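Local coordinates for protein diacylglycerol O-acyltransferase (Marinobacter hydrocarbonoclasticus, PDB 6CHJ) that probably transfers acyl groups from acyl-CoA to diacylglycerol, and as a member of the wax ester synthase family is likely to make wax esters as well, at residues 54-59 with 137-142; 205-210 with 355-360; 263-268 with 444-449. All coordinates share one frame; numbering follows the deposited sequence.

In the fold
The three contacts lie well apart in one chain, their centres 29 to 35 Å from each other. Contact 1 belongs to the half built on the mixed sheet containing strands 22-30 and 127-135, and it closes before the others open. Contacts 2 and 3 are helix pairs, 200-212 with 345-365 and 262-280 with 437-453, and they alternate along the chain: 205-210, 263-268, 355-360, 444-449. Each of these two joins the catalytic domain to the C-terminal domain. Contacts 1 and 3 lie on opposite sides of the chain's centre, with centres about 35 Å apart; contact 1 holds the motif that in relatives marks the active site.

Contact 1. Residues 54-59 with 137-142; sequences TAPFNQ and SLVDGV
The carbonyl oxygen of Pro-56 is met from two directions: Gln-59 N donates to it at 3.2 Å, closing a type I beta turn, while Leu-138 CD2 lies against it at 3.6 Å. Leu-138 belongs to the HHXXXDG motif of CoA-dependent acyltransferases, which here runs from His-135 to Gly-141 and, as in its relatives, marks the active site. Both methyls of Leu-138 serve the turn, since its CD1 also rests on Gln-59 CB at 3.9 Å. With CG anti to the backbone N (chi1 -168°), the branched end is carried over to Pro-56 and Gln-59. Replacing this leucine by an alanine would take away the methyls that rest on Pro-56 O and Gln-59 CB and would probably open a gap between the turn and the motif. Next along, Pro-56 CG touches Val-139 CG2 at 3.6 Å, the two side chains crossing at about a right angle. A proline suits the place because its compact ring is held rigid, and the cis peptide bond before it helps turn the chain. Met-147 of helix 141-150 touches both Pro-56 and Val-139, and Trp-70 packs on Leu-138 and Gln-59. At the start of that helix Asp-140 is the N-cap, its OD2 accepting a weak bond from Val-142 N at 3.1 Å. Within the turn segment, Gln-59 NE2 donates to Asn-58 OD1 at 3.2 Å from above the carbonyl plane.

Contact 2. Residues 205-210 with 355-360; sequences KELLKT and TLAPAA
Leu-207 meets the flat peptide groups of helix 345-365 with its two methyls: CD1 lies over a face of the Ala-360 carbonyl, 4.1 Å from Ala-360 C, and CD2 comes to the oxygen of the Ala-357 carbonyl, 3.8 Å from Ala-357 O. The same methyls touch alanine side chains, CD2 with Ala-357 CB at 4.1 Å and CD1 with Ala-360 CB at 4.2 Å. A branched leucine therefore straddles two alanines three residues apart on the facing helix, and these are small enough to let it reach the backbone carbonyls of both. Pro-358, whose nitrogen carries no hydrogen, lies where that helix is kinked, and its CB leaves the backbone away from helix 200-212.

One turn on from Leu-207, Thr-210 uses its hydroxyl within its own helix. OG1 donates to Glu-206 O at 2.8 Å, with the C=O...donor angle 159°, and Thr-210 N shares that acceptor. Helix 200-212, in the catalytic domain, lies along helix 345-365 of the C-terminal domain, where Leu-364 extends the apolar bed of Leu-207 and Phe-361 touches Leu-208; at the kink Pro-358 packs on Trp-371, and Ala-359 on Thr-373, in the loop before strand 376-380.

Contact 3. Residues 263-268 with 444-449; sequences NDVVTA and QGLAEL
Helices 262-280 and 437-453 pack against each other, with Val-265 CA 7.9 Å from Leu-446 CA and a closer approach of 7.5 Å between Ala-268 CA and Gly-445 CA. This is helix-to-helix packing in the half of the molecule that holds the sheet of strands 239-247 and 420-428, in a fold that resembles the CoA-dependent acyltransferases. The interface is buried and wholly apolar across these segments, which suits the valine and leucines that touch.

Val-265 carries the contact through one branch. Its CG1 stands anti to the backbone N (chi1 173°), which sends that methyl to the other helix, where it meets Leu-446 CD1 at 3.9 Å; the two side chains cross at about a right angle. The same CG1 also reaches Leu-449 CD1 at 4.5 Å, a looser touch. The valine methyl is therefore received by two leucines spaced three residues apart, so they lie on the same side of helix 437-453. Leu-446, with chi1 -179° and chi2 64°, brings CD1 round to Val-265, while Leu-449 points toward the partner helix directly. Farther along, Ala-268 CB points toward helix 437-453, nearest to Leu-449 CD1 at 4.6 Å. The small size of Ala-268 and Gly-445 lets the backbones come near there.

Helix 248-258 completes the core: Ile-251 touches both Val-265 and Leu-446, and Cys-255 touches Val-265. From the same helix Tyr-258 OH bonds Leu-449 O, while Ala-322 of helix 322-338 packs on Leu-449.

On helix 262-280, the carbonyl of Asn-263 serves two donors from one residue. Thr-267 N bonds Asn-263 O at 3.1 Å, and Thr-267 OG1 reaches the same oxygen at 2.9 Å from the opposite face of the carbonyl plane.

Contact 1. Residues 54-59 with 137-142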
loop_
_atom_site.group_PDB
_atom_site.type_symbol
_atom_site.label_atom_id
_atom_site.label_comp_id
_atom_site.label_asym_id
_atom_site.label_seq_id
_atom_site.Cartn_x
_atom_site.Cartn_y
_atom_site.Cartn_z
ATOM N N THR B 54 -13.264 -12.317 15.829
ATOM C CA THR B 54 -14.692 -12.516 15.618
ATOM C C THR B 54 -15.229 -11.505 14.617
ATOM O O THR B 54 -14.670 -10.419 14.439
ATOM C CB THR B 54 -15.492 -12.411 16.923
ATOM O OG1 THR B 54 -16.842 -12.854 16.695
ATOM C CG2 THR B 54 -15.504 -10.976 17.445
ATOM N N ALA B 55 -16.339 -11.889 13.986
ATOM C CA ALA B 55 -17.057 -11.156 12.957
ATOM C C ALA B 55 -17.154 -9.686 13.325
ATOM O O ALA B 55 -17.318 -9.357 14.507
ATOM C CB ALA B 55 -18.446 -11.762 12.760
ATOM N N PRO B 56 -17.048 -8.769 12.344
ATOM C CA PRO B 56 -16.923 -9.150 10.928
ATOM C C PRO B 56 -15.471 -9.346 10.450
ATOM O O PRO B 56 -15.234 -9.547 9.249
ATOM C CB PRO B 56 -17.585 -7.972 10.210
ATOM C CG PRO B 56 -17.292 -6.785 11.109
ATOM C CD PRO B 56 -17.102 -7.301 12.516
ATOM N N PHE B 57 -14.518 -9.316 11.386
ATOM C CA PHE B 57 -13.107 -9.309 11.027
ATOM C C PHE B 57 -12.586 -10.670 10.563
ATOM O O PHE B 57 -11.412 -10.766 10.181
ATOM C CB PHE B 57 -12.283 -8.828 12.209
ATOM C CG PHE B 57 -12.645 -7.463 12.672
ATOM C CD1 PHE B 57 -11.941 -6.357 12.220
ATOM C CD2 PHE B 57 -13.689 -7.275 13.567
ATOM C CE1 PHE B 57 -12.279 -5.088 12.646
ATOM C CE2 PHE B 57 -14.027 -6.012 13.995
ATOM C CZ PHE B 57 -13.318 -4.918 13.540
ATOM N N ASN B 58 -13.403 -11.721 10.597
ATOM C CA ASN B 58 -12.987 -13.027 10.106
ATOM C C ASN B 58 -13.710 -13.388 8.827
ATOM O O ASN B 58 -13.631 -14.534 8.377
ATOM C CB ASN B 58 -13.198 -14.112 11.168
ATOM C CG ASN B 58 -14.667 -14.393 11.454
ATOM O OD1 ASN B 58 -15.545 -13.557 11.232
ATOM N ND2 ASN B 58 -14.937 -15.591 11.944
ATOM N N GLN B 59 -14.427 -12.433 8.248
ATOM C CA GLN B 59 -15.125 -12.616 6.989
ATOM C C GLN B 59 -14.177 -12.317 5.837
ATOM O O GLN B 59 -13.345 -11.416 5.923
ATOM C CB GLN B 59 -16.341 -11.685 6.935
ATOM C CG GLN B 59 -17.329 -11.908 8.069
ATOM C CD GLN B 59 -17.949 -13.298 8.008
ATOM O OE1 GLN B 59 -18.438 -13.726 6.955
ATOM N NE2 GLN B 59 -17.915 -14.017 9.130
ATOM N N SER B 137 -16.925 -2.139 2.050
ATOM C CA SER B 137 -17.739 -3.331 1.797
ATOM C C SER B 137 -17.928 -4.182 3.044
ATOM O O SER B 137 -18.931 -4.891 3.156
ATOM C CB SER B 137 -17.117 -4.194 0.711
ATOM O OG SER B 137 -17.635 -3.820 -0.547
ATOM N N LEU B 138 -16.978 -4.138 3.977
ATOM C CA LEU B 138 -17.032 -4.971 5.170
ATOM C C LEU B 138 -17.608 -4.230 6.369
ATOM O O LEU B 138 -18.375 -4.810 7.140
ATOM C CB LEU B 138 -15.632 -5.502 5.508
ATOM C CG LEU B 138 -15.620 -6.609 6.559
ATOM C CD1 LEU B 138 -16.194 -7.892 5.961
ATOM C CD2 LEU B 138 -14.215 -6.845 7.103
ATOM N N VAL B 139 -17.235 -2.971 6.564
ATOM C CA VAL B 139 -17.783 -2.137 7.630
ATOM C C VAL B 139 -17.912 -0.708 7.112
ATOM O O VAL B 139 -16.928 -0.123 6.643
ATOM C CB VAL B 139 -16.904 -2.170 8.895
ATOM C CG1 VAL B 139 -17.435 -1.211 9.947
ATOM C CG2 VAL B 139 -16.806 -3.589 9.458
ATOM N N ASP B 140 -19.117 -0.140 7.205
ATOM C CA ASP B 140 -19.309 1.255 6.817
ATOM C C ASP B 140 -18.520 2.176 7.749
ATOM O O ASP B 140 -17.849 1.738 8.690
ATOM C CB ASP B 140 -20.792 1.616 6.807
ATOM C CG ASP B 140 -21.408 1.551 8.181
ATOM O OD1 ASP B 140 -21.948 0.478 8.537
ATOM O OD2 ASP B 140 -21.326 2.556 8.916
ATOM N N GLY B 141 -18.600 3.481 7.473
ATOM C CA GLY B 141 -17.790 4.468 8.164
ATOM C C GLY B 141 -18.145 4.749 9.612
ATOM O O GLY B 141 -17.250 4.929 10.449
ATOM N N VAL B 142 -19.434 4.795 9.943
ATOM C CA VAL B 142 -19.797 5.186 11.298
ATOM C C VAL B 142 -19.660 4.007 12.254
ATOM O O VAL B 142 -19.031 4.126 13.311
ATOM C CB VAL B 142 -21.202 5.814 11.320
ATOM C CG1 VAL B 142 -21.146 7.119 10.611
ATOM C CG2 VAL B 142 -22.208 4.941 10.633
#

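Contact 2. Residues 205-210 with 355-360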
loop_
_atom_site.group_PDB
_atom_site.type_symbol
_atom_site.label_atom_id
_atom_site.label_comp_id
_atom_site.label_asym_id
_atom_site.label_seq_id
_atom_site.Cartn_x
_atom_site.Cartn_y
_atom_site.Cartn_z
ATOM N N LYS B 205 -25.846 4.134 -18.368
ATOM C CA LYS B 205 -27.012 4.322 -19.216
ATOM C C LYS B 205 -28.302 4.085 -18.436
ATOM O O LYS B 205 -29.270 4.838 -18.599
ATOM C CB LYS B 205 -26.889 3.442 -20.455
ATOM C CG LYS B 205 -26.247 4.215 -21.590
ATOM C CD LYS B 205 -25.461 3.361 -22.533
ATOM C CE LYS B 205 -24.784 4.227 -23.589
ATOM N NZ LYS B 205 -24.053 3.383 -24.578
ATOM N N GLU B 206 -28.318 3.100 -17.532
ATOM C CA GLU B 206 -29.446 2.988 -16.608
ATOM C C GLU B 206 -29.631 4.253 -15.773
ATOM O O GLU B 206 -30.749 4.532 -15.311
ATOM C CB GLU B 206 -29.263 1.779 -15.692
ATOM C CG GLU B 206 -30.568 1.271 -15.092
ATOM C CD GLU B 206 -31.679 1.177 -16.126
ATOM O OE1 GLU B 206 -31.668 0.234 -16.953
ATOM O OE2 GLU B 206 -32.560 2.065 -16.117
ATOM N N LEU B 207 -28.567 5.033 -15.573
ATOM C CA LEU B 207 -28.721 6.290 -14.856
ATOM C C LEU B 207 -29.384 7.347 -15.737
ATOM O O LEU B 207 -30.261 8.080 -15.267
ATOM C CB LEU B 207 -27.361 6.770 -14.335
ATOM C CG LEU B 207 -26.995 6.301 -12.922
ATOM C CD1 LEU B 207 -25.501 6.523 -12.630
ATOM C CD2 LEU B 207 -27.881 6.977 -11.867
ATOM N N LEU B 208 -28.999 7.431 -17.017
ATOM C CA LEU B 208 -29.689 8.340 -17.934
ATOM C C LEU B 208 -31.177 8.010 -18.019
ATOM O O LEU B 208 -32.026 8.900 -17.892
ATOM C CB LEU B 208 -29.044 8.298 -19.324
ATOM C CG LEU B 208 -27.649 8.925 -19.462
ATOM C CD1 LEU B 208 -26.984 8.492 -20.763
ATOM C CD2 LEU B 208 -27.666 10.456 -19.342
ATOM N N LYS B 209 -31.512 6.727 -18.209
ATOM C CA LYS B 209 -32.918 6.330 -18.282
ATOM C C LYS B 209 -33.664 6.731 -17.014
ATOM O O LYS B 209 -34.752 7.317 -17.076
ATOM C CB LYS B 209 -33.039 4.820 -18.522
ATOM C CG LYS B 209 -34.488 4.312 -18.462
ATOM C CD LYS B 209 -34.602 2.785 -18.474
ATOM C CE LYS B 209 -36.004 2.335 -18.051
ATOM N NZ LYS B 209 -36.178 0.855 -18.086
ATOM N N THR B 210 -33.088 6.427 -15.852
ATOM C CA THR B 210 -33.698 6.858 -14.599
ATOM C C THR B 210 -33.845 8.371 -14.565
ATOM O O THR B 210 -34.883 8.891 -14.141
ATOM C CB THR B 210 -32.865 6.373 -13.407
ATOM O OG1 THR B 210 -32.795 4.938 -13.407
ATOM C CG2 THR B 210 -33.462 6.868 -12.089
ATOM N N THR B 355 -32.683 13.234 -6.529
ATOM C CA THR B 355 -31.895 14.462 -6.599
ATOM C C THR B 355 -30.448 14.174 -7.001
ATOM O O THR B 355 -29.850 14.932 -7.773
ATOM C CB THR B 355 -31.947 15.186 -5.246
ATOM O OG1 THR B 355 -33.291 15.587 -4.966
ATOM C CG2 THR B 355 -31.068 16.427 -5.239
ATOM N N LEU B 356 -29.878 13.068 -6.510
ATOM C CA LEU B 356 -28.449 12.797 -6.646
ATOM C C LEU B 356 -28.094 11.943 -7.857
ATOM O O LEU B 356 -26.902 11.810 -8.163
ATOM C CB LEU B 356 -27.924 12.110 -5.388
ATOM C CG LEU B 356 -28.103 12.935 -4.115
ATOM C CD1 LEU B 356 -27.648 12.167 -2.894
ATOM C CD2 LEU B 356 -27.353 14.237 -4.238
ATOM N N ALA B 357 -29.081 11.360 -8.541
ATOM C CA ALA B 357 -28.795 10.553 -9.726
ATOM C C ALA B 357 -27.968 11.279 -10.778
ATOM O O ALA B 357 -27.087 10.637 -11.372
ATOM C CB ALA B 357 -30.104 10.040 -10.353
ATOM N N PRO B 358 -28.205 12.558 -11.093
ATOM C CA PRO B 358 -27.286 13.237 -12.024
ATOM C C PRO B 358 -25.877 13.362 -11.473
ATOM O O PRO B 358 -24.912 13.224 -12.233
ATOM C CB PRO B 358 -27.935 14.614 -12.228
ATOM C CG PRO B 358 -29.361 14.434 -11.806
ATOM C CD PRO B 358 -29.340 13.429 -10.719
ATOM N N ALA B 359 -25.728 13.634 -10.175
ATOM C CA ALA B 359 -24.389 13.690 -9.599
ATOM C C ALA B 359 -23.698 12.332 -9.696
ATOM O O ALA B 359 -22.497 12.258 -9.994
ATOM C CB ALA B 359 -24.452 14.173 -8.147
ATOM N N ALA B 360 -24.449 11.243 -9.478
ATOM C CA ALA B 360 -23.860 9.913 -9.603
ATOM C C ALA B 360 -23.363 9.665 -11.017
ATOM O O ALA B 360 -22.269 9.123 -11.207
ATOM C CB ALA B 360 -24.864 8.839 -9.192
#

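Contact 3. Residues 263-268 with 444-449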
loop_
_atom_site.group_PDB
_atom_site.type_symbol
_atom_site.label_atom_id
_atom_site.label_comp_id
_atom_site.label_asym_id
_atom_site.label_seq_id
_atom_site.Cartn_x
_atom_site.Cartn_y
_atom_site.Cartn_z
ATOM N N ASN B 263 -23.020 22.911 14.955
ATOM C CA ASN B 263 -22.917 22.443 13.575
ATOM C C ASN B 263 -22.709 23.595 12.598
ATOM O O ASN B 263 -21.992 23.446 11.601
ATOM C CB ASN B 263 -24.159 21.641 13.188
ATOM C CG ASN B 263 -23.937 20.146 13.284
ATOM O OD1 ASN B 263 -24.034 19.424 12.287
ATOM N ND2 ASN B 263 -23.632 19.667 14.492
ATOM N N ASP B 264 -23.341 24.748 12.854
ATOM C CA ASP B 264 -23.173 25.894 11.964
ATOM C C ASP B 264 -21.733 26.389 11.985
ATOM O O ASP B 264 -21.126 26.608 10.931
ATOM C CB ASP B 264 -24.122 27.033 12.358
ATOM C CG ASP B 264 -25.587 26.654 12.242
ATOM O OD1 ASP B 264 -25.999 26.144 11.176
ATOM O OD2 ASP B 264 -26.327 26.864 13.228
ATOM N N VAL B 265 -21.169 26.585 13.179
ATOM C CA VAL B 265 -19.819 27.137 13.267
ATOM C C VAL B 265 -18.811 26.210 12.590
ATOM O O VAL B 265 -17.935 26.657 11.835
ATOM C CB VAL B 265 -19.439 27.401 14.736
ATOM C CG1 VAL B 265 -17.965 27.808 14.832
ATOM C CG2 VAL B 265 -20.351 28.461 15.351
ATOM N N VAL B 266 -18.922 24.907 12.840
ATOM C CA VAL B 266 -17.966 23.965 12.279
ATOM C C VAL B 266 -18.089 23.909 10.756
ATOM O O VAL B 266 -17.083 23.754 10.042
ATOM C CB VAL B 266 -18.172 22.594 12.940
ATOM C CG1 VAL B 266 -17.278 21.608 12.315
ATOM C CG2 VAL B 266 -17.891 22.671 14.452
ATOM N N THR B 267 -19.305 24.066 10.229
ATOM C CA THR B 267 -19.475 24.156 8.780
ATOM C C THR B 267 -18.876 25.451 8.247
ATOM O O THR B 267 -18.275 25.471 7.165
ATOM C CB THR B 267 -20.959 24.048 8.423
ATOM O OG1 THR B 267 -21.463 22.780 8.876
ATOM C CG2 THR B 267 -21.162 24.158 6.907
ATOM N N ALA B 268 -19.033 26.539 9.006
ATOM C CA ALA B 268 -18.403 27.810 8.664
ATOM C C ALA B 268 -16.883 27.706 8.697
ATOM O O ALA B 268 -16.196 28.286 7.849
ATOM C CB ALA B 268 -18.883 28.901 9.631
ATOM N N GLN B 444 -7.858 29.765 11.516
ATOM C CA GLN B 444 -8.017 31.173 11.208
ATOM C C GLN B 444 -9.496 31.529 10.995
ATOM O O GLN B 444 -9.949 32.613 11.398
ATOM C CB GLN B 444 -7.160 31.499 9.981
ATOM C CG GLN B 444 -7.225 32.942 9.483
ATOM C CD GLN B 444 -6.893 33.070 8.008
ATOM O OE1 GLN B 444 -6.577 32.075 7.344
ATOM N NE2 GLN B 444 -6.970 34.291 7.482
ATOM N N GLY B 445 -10.272 30.616 10.384
ATOM C CA GLY B 445 -11.699 30.858 10.215
ATOM C C GLY B 445 -12.425 31.010 11.541
ATOM O O GLY B 445 -13.312 31.857 11.684
ATOM N N LEU B 446 -12.034 30.217 12.543
ATOM C CA LEU B 446 -12.660 30.340 13.854
ATOM C C LEU B 446 -12.179 31.602 14.586
ATOM O O LEU B 446 -12.964 32.281 15.258
ATOM C CB LEU B 446 -12.377 29.079 14.662
ATOM C CG LEU B 446 -12.955 28.967 16.071
ATOM C CD1 LEU B 446 -14.466 28.943 16.003
ATOM C CD2 LEU B 446 -12.432 27.714 16.748
ATOM N N ALA B 447 -10.892 31.939 14.458
ATOM C CA ALA B 447 -10.378 33.124 15.129
ATOM C C ALA B 447 -10.955 34.405 14.527
ATOM O O ALA B 447 -11.136 35.394 15.244
ATOM C CB ALA B 447 -8.848 33.122 15.078
ATOM N N GLU B 448 -11.243 34.411 13.222
ATOM C CA GLU B 448 -11.832 35.590 12.590
ATOM C C GLU B 448 -13.215 35.870 13.160
ATOM O O GLU B 448 -13.562 37.024 13.444
ATOM C CB GLU B 448 -11.920 35.393 11.077
ATOM C CG GLU B 448 -10.679 35.787 10.300
ATOM C CD GLU B 448 -10.983 36.028 8.836
ATOM O OE1 GLU B 448 -12.185 36.084 8.501
ATOM O OE2 GLU B 448 -10.039 36.177 8.027
ATOM N N LEU B 449 -14.032 34.822 13.307
ATOM C CA LEU B 449 -15.298 34.960 14.018
ATOM C C LEU B 449 -15.071 35.433 15.450
ATOM O O LEU B 449 -15.841 36.246 15.974
ATOM C CB LEU B 449 -16.062 33.634 14.012
ATOM C CG LEU B 449 -16.651 33.154 12.688
ATOM C CD1 LEU B 449 -17.290 31.748 12.840
ATOM C CD2 LEU B 449 -17.658 34.167 12.199
#